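Local coordinates for SIR4-interacting protein SIF2 (Saccharomyces cerevisiae, PDB 1R5M) that antagonizes telomeric silencing in yeast, may recruit SIR4 to other sites, and belongs to the Set3C corepressor complex, at residues L61-K66 against R71-V76; D211-D216 against K260-A265. One frame throughout, in Å; residues are numbered along the deposited sequence.

Contact 1. Residues L61-K66 against R71-V76. With SO4 (sulfate ion), chain B.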
loop_
_atom_site.group_PDB
_atom_site.type_symbol
_atom_site.label_atom_id
_atom_site.label_comp_id
_atom_site.label_asym_id
_atom_site.label_seq_id
_atom_site.Cartn_x
_atom_site.Cartn_y
_atom_site.Cartn_z
ATOM N N LEU A 61 -15.970 -0.240 -0.238
ATOM C CA LEU A 61 -14.818 0.569 0.133
ATOM C C LEU A 61 -14.710 0.707 1.649
ATOM O O LEU A 61 -15.713 0.886 2.342
ATOM C CB LEU A 61 -14.950 1.971 -0.485
ATOM C CG LEU A 61 -13.916 3.039 -0.109
ATOM C CD1 LEU A 61 -12.548 2.632 -0.630
ATOM C CD2 LEU A 61 -14.323 4.390 -0.701
ATOM N N ALA A 62 -13.490 0.604 2.161
ATOM C CA ALA A 62 -13.248 0.787 3.586
ATOM C C ALA A 62 -12.401 2.048 3.690
ATOM O O ALA A 62 -11.425 2.199 2.959
ATOM C CB ALA A 62 -12.482 -0.395 4.161
ATOM N N TYR A 63 -12.771 2.968 4.571
ATOM C CA TYR A 63 -11.960 4.166 4.707
ATOM C C TYR A 63 -11.789 4.587 6.155
ATOM O O TYR A 63 -12.685 4.417 6.980
ATOM C CB TYR A 63 -12.531 5.313 3.854
ATOM C CG TYR A 63 -13.925 5.789 4.199
ATOM C CD1 TYR A 63 -14.151 6.588 5.317
ATOM C CD2 TYR A 63 -15.007 5.494 3.369
ATOM C CE1 TYR A 63 -15.417 7.094 5.598
ATOM C CE2 TYR A 63 -16.282 5.996 3.643
ATOM C CZ TYR A 63 -16.473 6.798 4.758
ATOM O OH TYR A 63 -17.717 7.326 5.022
ATOM N N GLY A 64 -10.608 5.105 6.463
ATOM C CA GLY A 64 -10.329 5.541 7.817
ATOM C C GLY A 64 -10.550 7.027 7.984
ATOM O O GLY A 64 -10.309 7.804 7.057
ATOM N N GLU A 65 -11.006 7.428 9.164
ATOM C CA GLU A 65 -11.257 8.836 9.433
ATOM C C GLU A 65 -10.436 9.288 10.629
ATOM O O GLU A 65 -9.816 8.476 11.315
ATOM C CB GLU A 65 -12.748 9.071 9.671
ATOM C CG GLU A 65 -13.607 8.640 8.488
ATOM C CD GLU A 65 -15.091 8.731 8.774
ATOM O OE1 GLU A 65 -15.607 9.858 8.900
ATOM O OE2 GLU A 65 -15.736 7.667 8.877
ATOM N N LYS A 66 -10.433 10.588 10.884
ATOM C CA LYS A 66 -9.638 11.127 11.973
ATOM C C LYS A 66 -10.189 10.934 13.381
ATOM O O LYS A 66 -9.413 10.876 14.334
ATOM C CB LYS A 66 -9.368 12.612 11.710
ATOM C CG LYS A 66 -8.582 12.842 10.420
ATOM C CD LYS A 66 -8.317 14.316 10.136
ATOM C CE LYS A 66 -7.505 14.474 8.851
ATOM N NZ LYS A 66 -7.305 15.904 8.468
ATOM N N ARG A 71 -14.999 3.441 8.309
ATOM C CA ARG A 71 -16.320 3.055 7.848
ATOM C C ARG A 71 -16.246 2.140 6.641
ATOM O O ARG A 71 -15.292 2.188 5.861
ATOM C CB ARG A 71 -17.152 4.297 7.497
ATOM C CG ARG A 71 -17.743 5.018 8.707
ATOM C CD ARG A 71 -18.620 6.194 8.287
ATOM N NE ARG A 71 -19.509 6.630 9.364
ATOM C CZ ARG A 71 -19.137 7.371 10.406
ATOM N NH1 ARG A 71 -17.881 7.779 10.528
ATOM N NH2 ARG A 71 -20.022 7.693 11.339
ATOM N N LEU A 72 -17.247 1.279 6.517
ATOM C CA LEU A 72 -17.351 0.388 5.378
ATOM C C LEU A 72 -18.512 0.984 4.595
ATOM O O LEU A 72 -19.553 1.302 5.170
ATOM C CB LEU A 72 -17.673 -1.042 5.822
ATOM C CG LEU A 72 -16.596 -1.730 6.669
ATOM C CD1 LEU A 72 -17.018 -3.164 6.958
ATOM C CD2 LEU A 72 -15.262 -1.711 5.926
ATOM N N ALA A 73 -18.325 1.166 3.295
ATOM C CA ALA A 73 -19.372 1.748 2.473
ATOM C C ALA A 73 -19.518 1.023 1.153
ATOM O O ALA A 73 -18.589 0.380 0.666
ATOM C CB ALA A 73 -19.078 3.220 2.220
ATOM N N ARG A 74 -20.707 1.133 0.580
ATOM C CA ARG A 74 -20.987 0.516 -0.697
ATOM C C ARG A 74 -21.321 1.628 -1.680
ATOM O O ARG A 74 -22.040 2.573 -1.349
ATOM C CB ARG A 74 -22.156 -0.457 -0.560
ATOM C CG ARG A 74 -22.511 -1.214 -1.823
ATOM C CD ARG A 74 -23.163 -2.533 -1.451
ATOM N NE ARG A 74 -24.124 -2.361 -0.368
ATOM C CZ ARG A 74 -24.418 -3.300 0.526
ATOM N NH1 ARG A 74 -23.822 -4.484 0.467
ATOM N NH2 ARG A 74 -25.303 -3.054 1.482
ATOM N N ILE A 75 -20.763 1.527 -2.879
ATOM C CA ILE A 75 -21.014 2.511 -3.921
ATOM C C ILE A 75 -21.600 1.791 -5.125
ATOM O O ILE A 75 -20.926 0.980 -5.762
ATOM C CB ILE A 75 -19.714 3.229 -4.341
ATOM C CG1 ILE A 75 -19.197 4.079 -3.177
ATOM C CG2 ILE A 75 -19.969 4.093 -5.575
ATOM C CD1 ILE A 75 -17.879 4.764 -3.452
ATOM N N VAL A 76 -22.860 2.081 -5.428
ATOM C CA VAL A 76 -23.534 1.451 -6.556
ATOM C C VAL A 76 -24.245 2.492 -7.409
ATOM O O VAL A 76 -24.712 3.510 -6.900
ATOM C CB VAL A 76 -24.571 0.408 -6.080
ATOM C CG1 VAL A 76 -23.873 -0.715 -5.325
ATOM C CG2 VAL A 76 -25.610 1.076 -5.196
HETATM S S SO4 B . -18.256 10.210 13.692
HETATM O O1 SO4 B . -17.196 10.033 14.702
HETATM O O2 SO4 B . -18.878 11.537 13.862
HETATM O O3 SO4 B . -17.672 10.104 12.342
HETATM O O4 SO4 B . -19.284 9.165 13.855
#
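Arg-71 NH1 is held by two oxygens at once: Glu-65 OE2 at 2.7 Å in a salt bridge, and O3 of the bound sulfate at 3.0 Å. Both lie near the guanidinium plane, where its N-H groups point, although the carboxylate is turned 56° from it and NH1 meets OE2 syn, somewhat out of the carboxylate plane. Arg-71 NH2 donates to sulfate O4, 3.0 Å away, making the grip on the anion two-pronged. With its chain extended from CG to NE, arginine is long enough to bring this charge to Glu-65 while Arg-71 CB rests over a face of the Tyr-63 ring, 4.1 Å from the centroid. Tyr-63 CG stands between the backbone N and the carbonyl carbon (chi1 62°), which lays the ring beside its cross-strand neighbour. With an alanine at Arg-71, Glu-65 would probably lose its charge partner and the sulfate two donors. Small Ala-62 admits Leu-72 CD2 at 3.5 Å from its CB. Four backbone hydrogen bonds, one each way between Leu-61 and Ala-73 and between Tyr-63 and Arg-71, zip the antiparallel hairpin. Strands 50-53 and 86-95 flank it within the blade, and strand 111-116 of the next packs on Ala-62 and Leu-72.

Contact 2. Residues D211-D216 against K260-A265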
loop_
_atom_site.group_PDB
_atom_site.type_symbol
_atom_site.label_atom_id
_atom_site.label_comp_id
_atom_site.label_asym_id
_atom_site.label_seq_id
_atom_site.Cartn_x
_atom_site.Cartn_y
_atom_site.Cartn_z
ATOM N N ASP A 211 7.300 -0.928 5.806
ATOM C CA ASP A 211 6.563 -2.017 5.170
ATOM C C ASP A 211 7.087 -3.363 5.662
ATOM O O ASP A 211 8.206 -3.458 6.167
ATOM C CB ASP A 211 6.712 -1.931 3.642
ATOM C CG ASP A 211 5.510 -2.497 2.893
ATOM O OD1 ASP A 211 4.557 -2.971 3.550
ATOM O OD2 ASP A 211 5.518 -2.456 1.640
ATOM N N VAL A 212 6.247 -4.388 5.535
ATOM C CA VAL A 212 6.583 -5.766 5.896
ATOM C C VAL A 212 5.910 -6.613 4.814
ATOM O O VAL A 212 5.090 -6.101 4.055
ATOM C CB VAL A 212 6.025 -6.169 7.282
ATOM C CG1 VAL A 212 6.650 -5.303 8.373
ATOM C CG2 VAL A 212 4.513 -6.045 7.294
ATOM N N GLU A 213 6.231 -7.900 4.733
ATOM C CA GLU A 213 5.632 -8.718 3.683
ATOM C C GLU A 213 5.770 -10.215 3.922
ATOM O O GLU A 213 6.768 -10.673 4.473
ATOM C CB GLU A 213 6.275 -8.356 2.331
ATOM C CG GLU A 213 5.792 -9.176 1.137
ATOM C CD GLU A 213 4.382 -8.816 0.699
ATOM O OE1 GLU A 213 3.567 -8.441 1.569
ATOM O OE2 GLU A 213 4.080 -8.918 -0.509
ATOM N N TRP A 214 4.757 -10.974 3.514
ATOM C CA TRP A 214 4.797 -12.428 3.640
ATOM C C TRP A 214 5.460 -12.961 2.376
ATOM O O TRP A 214 5.171 -12.484 1.278
ATOM C CB TRP A 214 3.386 -13.020 3.742
ATOM C CG TRP A 214 2.717 -12.786 5.054
ATOM C CD1 TRP A 214 1.939 -11.721 5.402
ATOM C CD2 TRP A 214 2.796 -13.624 6.212
ATOM N NE1 TRP A 214 1.529 -11.843 6.710
ATOM C CE2 TRP A 214 2.041 -13.004 7.230
ATOM C CE3 TRP A 214 3.433 -14.843 6.488
ATOM C CZ2 TRP A 214 1.905 -13.560 8.510
ATOM C CZ3 TRP A 214 3.297 -15.398 7.762
ATOM C CH2 TRP A 214 2.539 -14.754 8.756
ATOM N N VAL A 215 6.339 -13.947 2.523
ATOM C CA VAL A 215 7.012 -14.518 1.357
ATOM C C VAL A 215 6.704 -16.001 1.198
ATOM O O VAL A 215 7.250 -16.673 0.320
ATOM C CB VAL A 215 8.542 -14.303 1.423
ATOM C CG1 VAL A 215 8.848 -12.817 1.423
ATOM C CG2 VAL A 215 9.124 -14.969 2.658
ATOM N N ASP A 216 5.822 -16.497 2.060
ATOM C CA ASP A 216 5.373 -17.885 2.038
ATOM C C ASP A 216 4.240 -17.969 3.056
ATOM O O ASP A 216 3.997 -17.015 3.794
ATOM C CB ASP A 216 6.505 -18.840 2.429
ATOM C CG ASP A 216 6.315 -20.238 1.855
ATOM O OD1 ASP A 216 5.177 -20.582 1.468
ATOM O OD2 ASP A 216 7.307 -20.995 1.799
ATOM N N LYS A 260 8.064 -16.037 -7.392
ATOM C CA LYS A 260 8.718 -16.217 -6.095
ATOM C C LYS A 260 9.844 -15.229 -5.809
ATOM O O LYS A 260 10.842 -15.569 -5.172
ATOM C CB LYS A 260 9.255 -17.649 -5.973
ATOM C CG LYS A 260 8.205 -18.727 -6.197
ATOM C CD LYS A 260 7.056 -18.613 -5.205
ATOM C CE LYS A 260 6.035 -19.723 -5.412
ATOM N NZ LYS A 260 4.872 -19.581 -4.492
ATOM N N LEU A 261 9.680 -13.999 -6.282
ATOM C CA LEU A 261 10.685 -12.971 -6.059
ATOM C C LEU A 261 10.138 -11.864 -5.175
ATOM O O LEU A 261 8.949 -11.551 -5.217
ATOM C CB LEU A 261 11.136 -12.363 -7.388
ATOM C CG LEU A 261 11.809 -13.303 -8.392
ATOM C CD1 LEU A 261 12.093 -12.543 -9.679
ATOM C CD2 LEU A 261 13.102 -13.857 -7.805
ATOM N N LEU A 262 11.022 -11.282 -4.375
ATOM C CA LEU A 262 10.662 -10.187 -3.488
ATOM C C LEU A 262 11.167 -8.879 -4.073
ATOM O O LEU A 262 12.329 -8.775 -4.465
ATOM C CB LEU A 262 11.299 -10.378 -2.110
ATOM C CG LEU A 262 11.121 -9.206 -1.137
ATOM C CD1 LEU A 262 9.657 -9.108 -0.712
ATOM C CD2 LEU A 262 12.018 -9.402 0.076
ATOM N N LEU A 263 10.283 -7.889 -4.143
ATOM C CA LEU A 263 10.640 -6.563 -4.629
ATOM C C LEU A 263 10.763 -5.668 -3.403
ATOM O O LEU A 263 9.881 -5.669 -2.543
ATOM C CB LEU A 263 9.542 -6.008 -5.545
ATOM C CG LEU A 263 9.527 -4.486 -5.741
ATOM C CD1 LEU A 263 10.739 -4.041 -6.552
ATOM C CD2 LEU A 263 8.245 -4.087 -6.456
ATOM N N SER A 264 11.864 -4.930 -3.299
ATOM C CA SER A 264 12.032 -4.006 -2.185
ATOM C C SER A 264 12.398 -2.630 -2.732
ATOM O O SER A 264 12.994 -2.516 -3.803
ATOM C CB SER A 264 13.128 -4.495 -1.224
ATOM O OG SER A 264 14.394 -4.557 -1.862
ATOM N N ALA A 265 11.993 -1.587 -2.015
ATOM C CA ALA A 265 12.321 -0.217 -2.402
ATOM C C ALA A 265 12.878 0.431 -1.149
ATOM O O ALA A 265 12.514 0.053 -0.030
ATOM C CB ALA A 265 11.085 0.528 -2.881
#
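Leu-262 alone carries 260-265 across to Glu-213 and Val-215, and the residues before and after it serve other neighbours. At the start, Lys-260 takes a left-handed backbone conformation; its NZ lies 6.1 Å from Asp-216 OD1, too far to bond, and forms a salt bridge with Asp-257 instead, while Asp-216 pairs with Lys-219. Leu-261 faces the other way, onto Trp-297. Leu-262 then turns toward 211-216, and its CG, anti to the backbone N (chi1 173°), helps to carry CD1 toward Glu-213 and Val-215. A leucine suits the spot because it is apolar and long enough for Leu-262 CD1 to reach both partners, 4.3 Å from Glu-213 CG and 4.4 Å from Val-215 CG1. These are light contacts, and the backbones stay well apart. Glu-213 offers its aliphatic part to the leucine, while its carboxylate takes the backbone N-H of Phe-255 and a salt bridge from Lys-156. Leu-263 packs on Ala-295 and Trp-297. Ser-264 OG, small and polar, hydrogen-bonds His-246 NE2 and Trp-274 NE1. Ala-265, compact enough for close strand packing, rests against Ile-292. The alternation turns Leu-262 to the preceding blade and Leu-261 and Leu-263 to the following one, as in a WD40 beta-propeller, where the serine, histidine and tryptophan linkage is a hallmark of the repeat.

Contact 1 comes first along the chain and closes before contact 2 opens; the two share no strand or sheet. Their centres are 28 Å apart, on opposite sides of the chain's centre, and even their nearest atoms are separated by about 17 Å. They illustrate the two kinds of joint in the propeller. Contact 1 is a hairpin within WD repeat 1, joining neighbouring strands 60-65 and 69-77 of one four-stranded sheet. Contact 2 spans repeats, setting strand 213-216 of WD 4 beside strand 261-266 of WD 5. Backbone pairing thus builds each blade, whereas side chains join one blade to the next around the ring of this corepressor's WD40 domain.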